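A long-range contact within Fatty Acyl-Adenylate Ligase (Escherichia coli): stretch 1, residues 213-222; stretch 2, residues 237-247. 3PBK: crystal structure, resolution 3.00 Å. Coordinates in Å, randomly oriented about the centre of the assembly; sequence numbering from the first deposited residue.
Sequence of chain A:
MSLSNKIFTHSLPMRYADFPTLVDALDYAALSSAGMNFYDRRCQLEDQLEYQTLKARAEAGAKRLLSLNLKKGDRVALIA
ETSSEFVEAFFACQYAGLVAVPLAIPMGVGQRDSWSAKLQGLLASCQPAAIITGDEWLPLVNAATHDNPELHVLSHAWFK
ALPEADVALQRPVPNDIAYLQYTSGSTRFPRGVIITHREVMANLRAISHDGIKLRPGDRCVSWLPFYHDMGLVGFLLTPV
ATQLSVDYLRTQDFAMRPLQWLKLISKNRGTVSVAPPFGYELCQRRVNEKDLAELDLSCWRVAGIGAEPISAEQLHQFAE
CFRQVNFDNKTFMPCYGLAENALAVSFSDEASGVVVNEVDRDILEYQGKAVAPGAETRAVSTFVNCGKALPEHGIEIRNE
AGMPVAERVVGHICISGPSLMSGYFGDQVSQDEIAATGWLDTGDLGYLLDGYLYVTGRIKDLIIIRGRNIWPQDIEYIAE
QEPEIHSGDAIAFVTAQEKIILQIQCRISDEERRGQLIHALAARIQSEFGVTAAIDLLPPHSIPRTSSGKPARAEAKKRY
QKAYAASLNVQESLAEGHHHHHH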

# COMPACT_ATOMS: atom_id res chain seq x y z
N LYS A 213 -4.16 16.63 6.92
CA LYS A 213 -4.39 17.74 7.83
C LYS A 213 -4.66 17.24 9.25
O LYS A 213 -5.81 17.18 9.70
N LEU A 214 -3.60 16.85 9.94
CA LEU A 214 -3.71 16.37 11.31
C LEU A 214 -3.86 17.54 12.26
O LEU A 214 -3.56 18.69 11.92
N ARG A 215 -4.31 17.24 13.47
CA ARG A 215 -4.53 18.25 14.49
C ARG A 215 -3.97 17.78 15.81
O ARG A 215 -3.73 16.59 15.99
N PRO A 216 -3.74 18.71 16.74
CA PRO A 216 -3.34 18.29 18.08
C PRO A 216 -4.47 17.48 18.72
O PRO A 216 -5.65 17.86 18.61
N GLY A 217 -4.11 16.37 19.36
CA GLY A 217 -5.11 15.50 19.96
C GLY A 217 -5.55 14.35 19.07
O GLY A 217 -6.21 13.42 19.54
N ASP A 218 -5.19 14.41 17.78
CA ASP A 218 -5.42 13.28 16.87
C ASP A 218 -4.65 12.05 17.35
O ASP A 218 -3.61 12.16 18.01
N ARG A 219 -5.17 10.88 17.01
CA ARG A 219 -4.51 9.64 17.37
C ARG A 219 -4.79 8.57 16.33
O ARG A 219 -5.95 8.27 16.03
N CYS A 220 -3.72 7.99 15.79
CA CYS A 220 -3.81 7.03 14.69
C CYS A 220 -4.03 5.57 15.08
O CYS A 220 -3.63 5.12 16.16
N VAL A 221 -4.66 4.83 14.18
CA VAL A 221 -4.93 3.41 14.38
C VAL A 221 -4.62 2.70 13.07
O VAL A 221 -5.15 3.07 12.03
N SER A 222 -3.76 1.69 13.11
CA SER A 222 -3.43 0.95 11.90
C SER A 222 -3.38 -0.55 12.13
O SER A 222 -2.95 -1.02 13.18
N LEU A 237 6.17 6.17 10.39
CA LEU A 237 6.87 7.45 10.26
C LEU A 237 6.01 8.68 10.58
O LEU A 237 6.47 9.58 11.29
N THR A 238 4.77 8.73 10.09
CA THR A 238 3.93 9.91 10.30
C THR A 238 3.54 10.21 11.75
O THR A 238 3.57 11.37 12.16
N PRO A 239 3.17 9.19 12.53
CA PRO A 239 2.98 9.47 13.96
C PRO A 239 4.29 9.90 14.65
O PRO A 239 4.26 10.55 15.70
N VAL A 240 5.43 9.57 14.07
CA VAL A 240 6.70 9.97 14.66
C VAL A 240 7.04 11.42 14.33
O VAL A 240 7.56 12.15 15.18
N ALA A 241 6.74 11.84 13.11
CA ALA A 241 7.10 13.18 12.64
C ALA A 241 6.08 14.21 13.08
O ALA A 241 6.19 15.40 12.79
N THR A 242 5.08 13.74 13.82
CA THR A 242 3.94 14.55 14.17
C THR A 242 3.73 14.46 15.68
O THR A 242 2.81 15.05 16.24
N GLN A 243 4.62 13.73 16.34
CA GLN A 243 4.56 13.52 17.77
C GLN A 243 3.18 13.08 18.23
O GLN A 243 2.75 13.45 19.32
N LEU A 244 2.52 12.29 17.39
CA LEU A 244 1.19 11.74 17.64
C LEU A 244 1.24 10.25 17.98
O LEU A 244 1.99 9.50 17.38
N SER A 245 0.41 9.81 18.92
CA SER A 245 0.41 8.40 19.28
C SER A 245 -0.27 7.54 18.21
O SER A 245 -1.01 8.05 17.37
N VAL A 246 -0.00 6.24 18.23
CA VAL A 246 -0.65 5.32 17.31
C VAL A 246 -0.86 3.96 17.96
O VAL A 246 -0.09 3.55 18.82
N ASP A 247 -1.93 3.27 17.55
CA ASP A 247 -2.21 1.91 18.03
C ASP A 247 -2.22 0.93 16.88
O ASP A 247 -2.91 1.15 15.88

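The apolar centre of the contact is built around Leu 244. Its CA-to-CB bond points toward stretch 1, and its rotamer is m, t. Leu 214, also m, t, points back toward stretch 2. The two side chains meet tip to tip, Leu 214 CD1 to Leu 244 CD1 at 4.0 Å. The same methyl of Leu 214 also reaches two threonines of stretch 2. Leu 214 CD1 lies 3.7 Å from Thr 242 CG2 and 4.1 Å from Thr 238 CG2. Both threonines are m, and their CA-to-CB bonds point toward stretch 1. Thr 242 OG1 also makes a weak hydrogen bond to Thr 238 O at 3.1 Å.

Leu 244 also packs on Asp 218, with Asp 218 CB 3.7 Å from Leu 244 CD1. The Asp 218 carboxylate is bound within its own stretch and elsewhere in the structure. Its OD2 accepts a hydrogen bond from Arg 215 N at 3.1 Å, across the type II turn from Arg 215 to Asp 218.

Next comes the parallel strand pair. Cys 220 (m) and Val 246 (p) share one face of the sheet, with Cys 220 CB 3.5 Å from Val 246 CG2. Cys 220 SG extends to Pro 239 CG at 4.3 Å. Val 221 (t) and Asp 247 (m) lie on the other face, Val 221 CG2 to Asp 247 OD2 at 4.1 Å. Backbone hydrogen bonds hold this register, including Cys 220 N to Ser 245 O at 3.1 Å.

The polar edge is a salt bridge. The Arg 219 CA-to-CB bond points sideways, but the end of the side chain comes nearer stretch 2. Arg 219 NH1 lies 2.6 Å from Asp 247 OD2, which approaches the guanidinium at its edge. Arg 219 NH2 is 3.9 Å from Ser 245 CB.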

# COMPACT_ATOMS: atom_id res chain seq x y z
CB LYS A 213 -5.51 18.64 7.31
CG LYS A 213 -5.13 19.31 6.01
CD LYS A 213 -6.28 20.05 5.38
CE LYS A 213 -5.78 20.98 4.30
NZ LYS A 213 -6.91 21.56 3.52
CB LEU A 214 -2.49 15.55 11.69
CG LEU A 214 -2.30 14.21 10.98
CD1 LEU A 214 -0.85 13.72 11.12
CD2 LEU A 214 -3.30 13.17 11.50
CB ARG A 215 -6.03 18.51 14.64
CG ARG A 215 -6.67 18.86 13.33
CD ARG A 215 -8.16 18.76 13.41
NE ARG A 215 -8.81 19.36 12.25
CZ ARG A 215 -10.12 19.47 12.12
NH1 ARG A 215 -10.91 19.00 13.09
NH2 ARG A 215 -10.66 20.03 11.04
CB PRO A 216 -3.14 19.62 18.82
CG PRO A 216 -2.89 20.61 17.73
CD PRO A 216 -3.74 20.17 16.59
CB ASP A 218 -5.01 13.61 15.43
CG ASP A 218 -6.17 14.14 14.59
OD1 ASP A 218 -7.32 14.16 15.09
OD2 ASP A 218 -5.94 14.55 13.42
CB ARG A 219 -5.00 9.16 18.73
CG ARG A 219 -5.01 7.66 18.86
CD ARG A 219 -5.51 7.28 20.22
NE ARG A 219 -4.46 7.40 21.21
CZ ARG A 219 -3.98 6.36 21.87
NH1 ARG A 219 -4.51 5.17 21.63
NH2 ARG A 219 -3.01 6.50 22.77
CB CYS A 220 -2.55 7.11 13.83
SG CYS A 220 -2.07 8.80 13.49
CB VAL A 221 -6.41 3.17 14.75
CG1 VAL A 221 -6.71 1.68 14.89
CG2 VAL A 221 -6.77 3.91 16.03
CB SER A 222 -2.08 1.41 11.33
OG SER A 222 -1.56 0.45 10.42
CB LEU A 237 7.48 7.58 8.87
CG LEU A 237 8.48 6.48 8.53
CD1 LEU A 237 9.07 6.72 7.18
CD2 LEU A 237 9.57 6.44 9.57
CB THR A 238 2.68 9.90 9.43
OG1 THR A 238 3.06 9.65 8.07
CG2 THR A 238 1.98 11.24 9.52
CB PRO A 239 2.50 8.13 14.53
CG PRO A 239 2.00 7.38 13.36
CD PRO A 239 2.83 7.79 12.20
CB VAL A 240 7.83 9.05 14.21
CG1 VAL A 240 9.16 9.73 14.37
CG2 VAL A 240 7.78 7.75 15.00
CB ALA A 241 7.23 13.18 11.13
CB THR A 242 2.70 14.05 13.38
OG1 THR A 242 2.87 14.35 11.98
CG2 THR A 242 1.45 14.70 13.88
CB GLN A 243 4.96 14.78 18.53
CG GLN A 243 6.08 15.53 17.88
CD GLN A 243 5.57 16.74 17.16
OE1 GLN A 243 6.01 17.06 16.05
NE2 GLN A 243 4.61 17.43 17.77
CB LEU A 244 0.30 11.90 16.40
CG LEU A 244 -0.22 13.30 16.06
CD1 LEU A 244 -1.37 13.19 15.07
CD2 LEU A 244 -0.68 14.02 17.31
CB SER A 245 -0.27 8.21 20.63
OG SER A 245 0.49 8.82 21.67
CB VAL A 246 0.18 5.17 16.02
CG1 VAL A 246 1.46 4.42 16.31
CG2 VAL A 246 -0.63 4.46 14.95
CB ASP A 247 -3.59 1.86 18.69
CG ASP A 247 -3.83 3.03 19.60
OD1 ASP A 247 -2.86 3.55 20.17
OD2 ASP A 247 -5.01 3.44 19.74